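Long-range contacts in DNA polymerase sliding clamp 2 (Sulfolobus tokodaii, PDB 3AIZ), which serves as a subunit of a ring-shaped sliding clamp that encircles DNA and tethers DNA polymerase and other processing proteins to it: residues A[13-18]-A[238-243]; A[210-215]-A[228-233]. One frame throughout, in Å; residues are numbered along the deposited sequence.

Contact 1: residues A[13-18]-A[238-243]; sequences YSLLSG and GQLIFW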
loop_
_atom_site.group_PDB
_atom_site.type_symbol
_atom_site.label_atom_id
_atom_site.label_comp_id
_atom_site.label_asym_id
_atom_site.label_seq_id
_atom_site.Cartn_x
_atom_site.Cartn_y
_atom_site.Cartn_z
ATOM N N TYR A 13 25.997 0.061 -10.811
ATOM C CA TYR A 13 24.841 0.952 -10.822
ATOM C C TYR A 13 25.047 2.172 -9.927
ATOM O O TYR A 13 24.640 3.281 -10.276
ATOM C CB TYR A 13 23.576 0.198 -10.402
ATOM C CG TYR A 13 22.344 1.071 -10.298
ATOM C CD1 TYR A 13 21.932 1.582 -9.073
ATOM C CD2 TYR A 13 21.592 1.383 -11.423
ATOM C CE1 TYR A 13 20.808 2.379 -8.973
ATOM C CE2 TYR A 13 20.466 2.179 -11.333
ATOM C CZ TYR A 13 20.078 2.675 -10.106
ATOM O OH TYR A 13 18.957 3.468 -10.010
ATOM N N SER A 14 25.671 1.965 -8.770
ATOM C CA SER A 14 25.948 3.064 -7.850
ATOM C C SER A 14 26.851 4.100 -8.506
ATOM O O SER A 14 26.637 5.305 -8.365
ATOM C CB SER A 14 26.583 2.549 -6.557
ATOM O OG SER A 14 25.622 1.919 -5.730
ATOM N N LEU A 15 27.859 3.621 -9.226
ATOM C CA LEU A 15 28.778 4.501 -9.931
ATOM C C LEU A 15 28.038 5.374 -10.941
ATOM O O LEU A 15 28.166 6.598 -10.926
ATOM C CB LEU A 15 29.865 3.682 -10.629
ATOM C CG LEU A 15 30.687 2.793 -9.693
ATOM C CD1 LEU A 15 31.606 1.866 -10.473
ATOM C CD2 LEU A 15 31.478 3.641 -8.707
ATOM N N LEU A 16 27.259 4.740 -11.810
ATOM C CA LEU A 16 26.532 5.460 -12.850
ATOM C C LEU A 16 25.546 6.476 -12.274
ATOM O O LEU A 16 25.318 7.534 -12.863
ATOM C CB LEU A 16 25.799 4.481 -13.771
ATOM C CG LEU A 16 26.677 3.528 -14.584
ATOM C CD1 LEU A 16 25.819 2.576 -15.396
ATOM C CD2 LEU A 16 27.621 4.305 -15.489
ATOM N N SER A 17 24.964 6.153 -11.123
ATOM C CA SER A 17 23.995 7.039 -10.489
ATOM C C SER A 17 24.692 8.226 -9.833
ATOM O O SER A 17 24.042 9.161 -9.366
ATOM C CB SER A 17 23.170 6.280 -9.449
ATOM O OG SER A 17 23.959 5.947 -8.320
ATOM N N GLY A 18 26.020 8.180 -9.803
ATOM C CA GLY A 18 26.806 9.234 -9.193
ATOM C C GLY A 18 27.285 10.267 -10.194
ATOM O O GLY A 18 27.861 11.287 -9.817
ATOM N N GLY A 238 35.312 -0.903 -8.997
ATOM C CA GLY A 238 34.726 0.253 -9.652
ATOM C C GLY A 238 34.977 1.523 -8.864
ATOM O O GLY A 238 34.838 1.544 -7.641
ATOM N N GLN A 239 35.340 2.590 -9.565
ATOM C CA GLN A 239 35.809 3.795 -8.900
ATOM C C GLN A 239 35.214 5.070 -9.487
ATOM O O GLN A 239 35.164 5.244 -10.705
ATOM C CB GLN A 239 37.338 3.848 -8.961
ATOM C CG GLN A 239 37.967 5.002 -8.207
ATOM C CD GLN A 239 39.479 4.894 -8.146
ATOM O OE1 GLN A 239 40.064 3.937 -8.656
ATOM N NE2 GLN A 239 40.119 5.874 -7.517
ATOM N N LEU A 240 34.757 5.954 -8.607
ATOM C CA LEU A 240 34.316 7.284 -9.007
ATOM C C LEU A 240 35.393 8.298 -8.650
ATOM O O LEU A 240 35.961 8.253 -7.562
ATOM C CB LEU A 240 32.999 7.655 -8.323
ATOM C CG LEU A 240 31.724 7.488 -9.150
ATOM C CD1 LEU A 240 30.497 7.815 -8.314
ATOM C CD2 LEU A 240 31.775 8.362 -10.391
ATOM N N ILE A 241 35.678 9.207 -9.573
ATOM C CA ILE A 241 36.711 10.208 -9.352
ATOM C C ILE A 241 36.214 11.585 -9.761
ATOM O O ILE A 241 35.763 11.781 -10.889
ATOM C CB ILE A 241 37.995 9.879 -10.135
ATOM C CG1 ILE A 241 38.501 8.482 -9.764
ATOM C CG2 ILE A 241 39.064 10.929 -9.871
ATOM C CD1 ILE A 241 39.742 8.065 -10.513
ATOM N N PHE A 242 36.295 12.535 -8.838
ATOM C CA PHE A 242 35.837 13.891 -9.103
ATOM C C PHE A 242 36.985 14.886 -9.042
ATOM O O PHE A 242 37.928 14.715 -8.274
ATOM C CB PHE A 242 34.748 14.295 -8.108
ATOM C CG PHE A 242 33.507 13.456 -8.193
ATOM C CD1 PHE A 242 33.344 12.353 -7.373
ATOM C CD2 PHE A 242 32.502 13.774 -9.091
ATOM C CE1 PHE A 242 32.203 11.580 -7.447
ATOM C CE2 PHE A 242 31.359 13.005 -9.171
ATOM C CZ PHE A 242 31.209 11.906 -8.348
ATOM N N TRP A 243 36.895 15.924 -9.863
ATOM C CA TRP A 243 37.846 17.024 -9.818
ATOM C C TRP A 243 37.093 18.345 -9.761
ATOM O O TRP A 243 36.309 18.660 -10.656
ATOM C CB TRP A 243 38.778 16.995 -11.030
ATOM C CG TRP A 243 39.856 15.956 -10.941
ATOM C CD1 TRP A 243 39.853 14.719 -11.514
ATOM C CD2 TRP A 243 41.097 16.069 -10.235
ATOM N NE1 TRP A 243 41.017 14.054 -11.211
ATOM C CE2 TRP A 243 41.797 14.861 -10.428
ATOM C CE3 TRP A 243 41.687 17.074 -9.461
ATOM C CZ2 TRP A 243 43.055 14.631 -9.874
ATOM C CZ3 TRP A 243 42.934 16.844 -8.912
ATOM C CH2 TRP A 243 43.604 15.632 -9.121
#
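Leu15 turns CG anti to its carbonyl carbon (chi1 -58°) and CD1 anti to CA (chi2 172°), which carries CD1 to Gly238, just before the strand. This is the helix-on-sheet packing of the sliding clamp fold. The end of helix 9-16, in the N-terminal domain, rests on strand 239-244 of the C-terminal domain. No hydrogen bond crosses the contact, and the touching groups are mostly apolar. Leu15 CD1 lies 3.6 Å from Gly238 CA. The other branch, Leu15 CD2, reaches Leu240 CG at 3.9 Å. The two leucine side chains slide past each other in opposite directions. Leu240 CD1 faces the chain where it leaves the helix. Leu240 CD1 comes to 3.7 Å from Leu15 O and also nears Gly18 CA. Leu15 O also accepts a backbone hydrogen bond from Gly18 N, within the turn. Phe50 and Thr234 add to the packing around Leu15, and Ile214 also touches Leu240. Farther along the strand, Phe242 meets the turn with the edge of its ring: Gly18 O lies in the ring plane, 3.7 Å from Phe242 CZ.

Contact 2: residues A[210-215]-A[228-233]; sequences KVTSIS and MKIEVP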
loop_
_atom_site.group_PDB
_atom_site.type_symbol
_atom_site.label_atom_id
_atom_site.label_comp_id
_atom_site.label_asym_id
_atom_site.label_seq_id
_atom_site.Cartn_x
_atom_site.Cartn_y
_atom_site.Cartn_z
ATOM N N LYS A 210 27.580 14.500 -1.380
ATOM C CA LYS A 210 26.366 13.718 -1.176
ATOM C C LYS A 210 26.466 12.368 -1.881
ATOM O O LYS A 210 25.981 11.355 -1.379
ATOM C CB LYS A 210 25.145 14.496 -1.673
ATOM C CG LYS A 210 23.808 13.830 -1.390
ATOM C CD LYS A 210 22.654 14.758 -1.746
ATOM C CE LYS A 210 21.305 14.076 -1.558
ATOM N NZ LYS A 210 21.123 12.923 -2.488
ATOM N N VAL A 211 27.111 12.363 -3.043
ATOM C CA VAL A 211 27.265 11.151 -3.842
ATOM C C VAL A 211 28.265 10.170 -3.228
ATOM O O VAL A 211 28.105 8.955 -3.345
ATOM C CB VAL A 211 27.705 11.490 -5.283
ATOM C CG1 VAL A 211 28.123 10.232 -6.028
ATOM C CG2 VAL A 211 26.589 12.209 -6.022
ATOM N N THR A 212 29.289 10.700 -2.568
ATOM C CA THR A 212 30.363 9.873 -2.027
ATOM C C THR A 212 29.897 8.940 -0.912
ATOM O O THR A 212 30.682 8.144 -0.399
ATOM C CB THR A 212 31.524 10.733 -1.491
ATOM O OG1 THR A 212 31.120 11.389 -0.282
ATOM C CG2 THR A 212 31.939 11.771 -2.519
ATOM N N SER A 213 28.625 9.038 -0.538
ATOM C CA SER A 213 28.087 8.212 0.540
ATOM C C SER A 213 28.057 6.731 0.166
ATOM O O SER A 213 27.983 5.865 1.039
ATOM C CB SER A 213 26.687 8.687 0.943
ATOM O OG SER A 213 25.765 8.538 -0.122
ATOM N N ILE A 214 28.123 6.445 -1.132
ATOM C CA ILE A 214 28.105 5.067 -1.617
ATOM C C ILE A 214 29.409 4.336 -1.300
ATOM O O ILE A 214 29.540 3.140 -1.563
ATOM C CB ILE A 214 27.862 5.002 -3.139
ATOM C CG1 ILE A 214 29.086 5.520 -3.898
ATOM C CG2 ILE A 214 26.608 5.779 -3.514
ATOM C CD1 ILE A 214 28.938 5.474 -5.402
ATOM N N SER A 215 30.372 5.063 -0.744
ATOM C CA SER A 215 31.655 4.480 -0.376
ATOM C C SER A 215 31.916 4.653 1.114
ATOM O O SER A 215 31.433 5.600 1.732
ATOM C CB SER A 215 32.788 5.120 -1.180
ATOM O OG SER A 215 34.050 4.615 -0.780
ATOM N N MET A 228 40.517 20.066 -6.230
ATOM C CA MET A 228 40.342 19.017 -5.233
ATOM C C MET A 228 39.944 17.711 -5.910
ATOM O O MET A 228 39.137 17.704 -6.839
ATOM C CB MET A 228 39.280 19.420 -4.207
ATOM C CG MET A 228 38.852 18.290 -3.279
ATOM S SD MET A 228 37.458 18.717 -2.211
ATOM C CE MET A 228 38.236 19.845 -1.059
ATOM N N LYS A 229 40.513 16.609 -5.435
ATOM C CA LYS A 229 40.250 15.298 -6.010
ATOM C C LYS A 229 39.529 14.394 -5.019
ATOM O O LYS A 229 40.014 14.166 -3.911
ATOM C CB LYS A 229 41.565 14.648 -6.444
ATOM C CG LYS A 229 41.421 13.243 -7.003
ATOM C CD LYS A 229 42.786 12.632 -7.271
ATOM C CE LYS A 229 42.674 11.248 -7.887
ATOM N NZ LYS A 229 44.017 10.658 -8.140
ATOM N N ILE A 230 38.368 13.881 -5.417
ATOM C CA ILE A 230 37.634 12.927 -4.594
ATOM C C ILE A 230 37.611 11.546 -5.249
ATOM O O ILE A 230 37.203 11.402 -6.402
ATOM C CB ILE A 230 36.182 13.381 -4.323
ATOM C CG1 ILE A 230 36.155 14.631 -3.443
ATOM C CG2 ILE A 230 35.393 12.270 -3.654
ATOM C CD1 ILE A 230 36.451 15.909 -4.184
ATOM N N GLU A 231 38.057 10.537 -4.510
ATOM C CA GLU A 231 38.029 9.163 -4.991
ATOM C C GLU A 231 36.963 8.369 -4.246
ATOM O O GLU A 231 36.986 8.281 -3.019
ATOM C CB GLU A 231 39.395 8.499 -4.810
ATOM C CG GLU A 231 40.549 9.246 -5.462
ATOM C CD GLU A 231 41.869 8.504 -5.337
ATOM O OE1 GLU A 231 41.843 7.265 -5.170
ATOM O OE2 GLU A 231 42.931 9.158 -5.408
ATOM N N VAL A 232 36.030 7.792 -4.995
ATOM C CA VAL A 232 34.941 7.021 -4.410
ATOM C C VAL A 232 35.034 5.562 -4.840
ATOM O O VAL A 232 34.407 5.157 -5.820
ATOM C CB VAL A 232 33.570 7.586 -4.826
ATOM C CG1 VAL A 232 32.454 6.865 -4.092
ATOM C CG2 VAL A 232 33.509 9.081 -4.556
ATOM N N PRO A 233 35.821 4.766 -4.105
ATOM C CA PRO A 233 36.048 3.352 -4.416
ATOM C C PRO A 233 34.859 2.488 -4.020
ATOM O O PRO A 233 34.126 2.834 -3.096
ATOM C CB PRO A 233 37.251 2.986 -3.535
ATOM C CG PRO A 233 37.781 4.287 -2.998
ATOM C CD PRO A 233 36.606 5.198 -2.940
#
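Ser215 meets Val232 and Pro233 where the chain leaves a helix of the C-terminal clamp domain and its short 3-10 extension. Ser215 CB points toward the strand and packs against Val232 CG1 at 3.4 Å. From CB the side chain turns OG anti to the backbone N (chi1 177°). Ser215 OG lies near Pro233 CD and donates a hydrogen bond to Pro233 O at 2.9 Å. The hydroxyl lies in the carbonyl plane, on a lone pair, with a C=O...OG angle of 142°. OG also accepts a bond from the backbone N of Asn217. The hydroxyl is thus used as both donor and acceptor, and these two bonds should fix its direction. The bond from Ser215 OG to Pro233 O is the only hydrogen bond between the two segments. The rest of the contact is apolar and centres on Val232. Its CG1 faces Ser215 and Ile214, and its CG2 faces Thr212. Val232 CG1 meets Ile214 CG1 at 3.6 Å, and these side chains cross at about a right angle. Val232 CG2 meets Thr212 CG2 at 3.7 Å. Thr212 CG2 also touches Ile230 CG2 at 3.7 Å, and so spans two inward-pointing residues of the strand. Thr212 turns its polar branch to the helix, where OG1 bonds to Phe209 O. The chain is held in its turn by a backbone bond from Ser215 N to Thr212 O. The end of helix 202-211 and residues 212-215 therefore cover one end of strand 226-233. Strand 226-233 itself lies between strands 218-223 and 239-244, while Val218 of strand 218-223 and Leu143 of helix 140-150 pack on Thr212.

From the N terminus, helix 9-16 supplies the first side of contact 1. The chain then builds the rest of the N-terminal domain and much of the C-terminal one before helix 202-211 leads into contact 2. Strand 218-223 lies within the 12 intervening residues, and strand 226-233 then closes the loop of contact 2. The next strand, 239-244, closes contact 1 over 219. The short loop lies wholly within the long one, and the two do not cross. Contact 2 is local to the C-terminal domain, whereas contact 1 joins both domains. Their centres are about 8 Å apart, and antiparallel pairing of strands 226-233 and 239-244 links them directly.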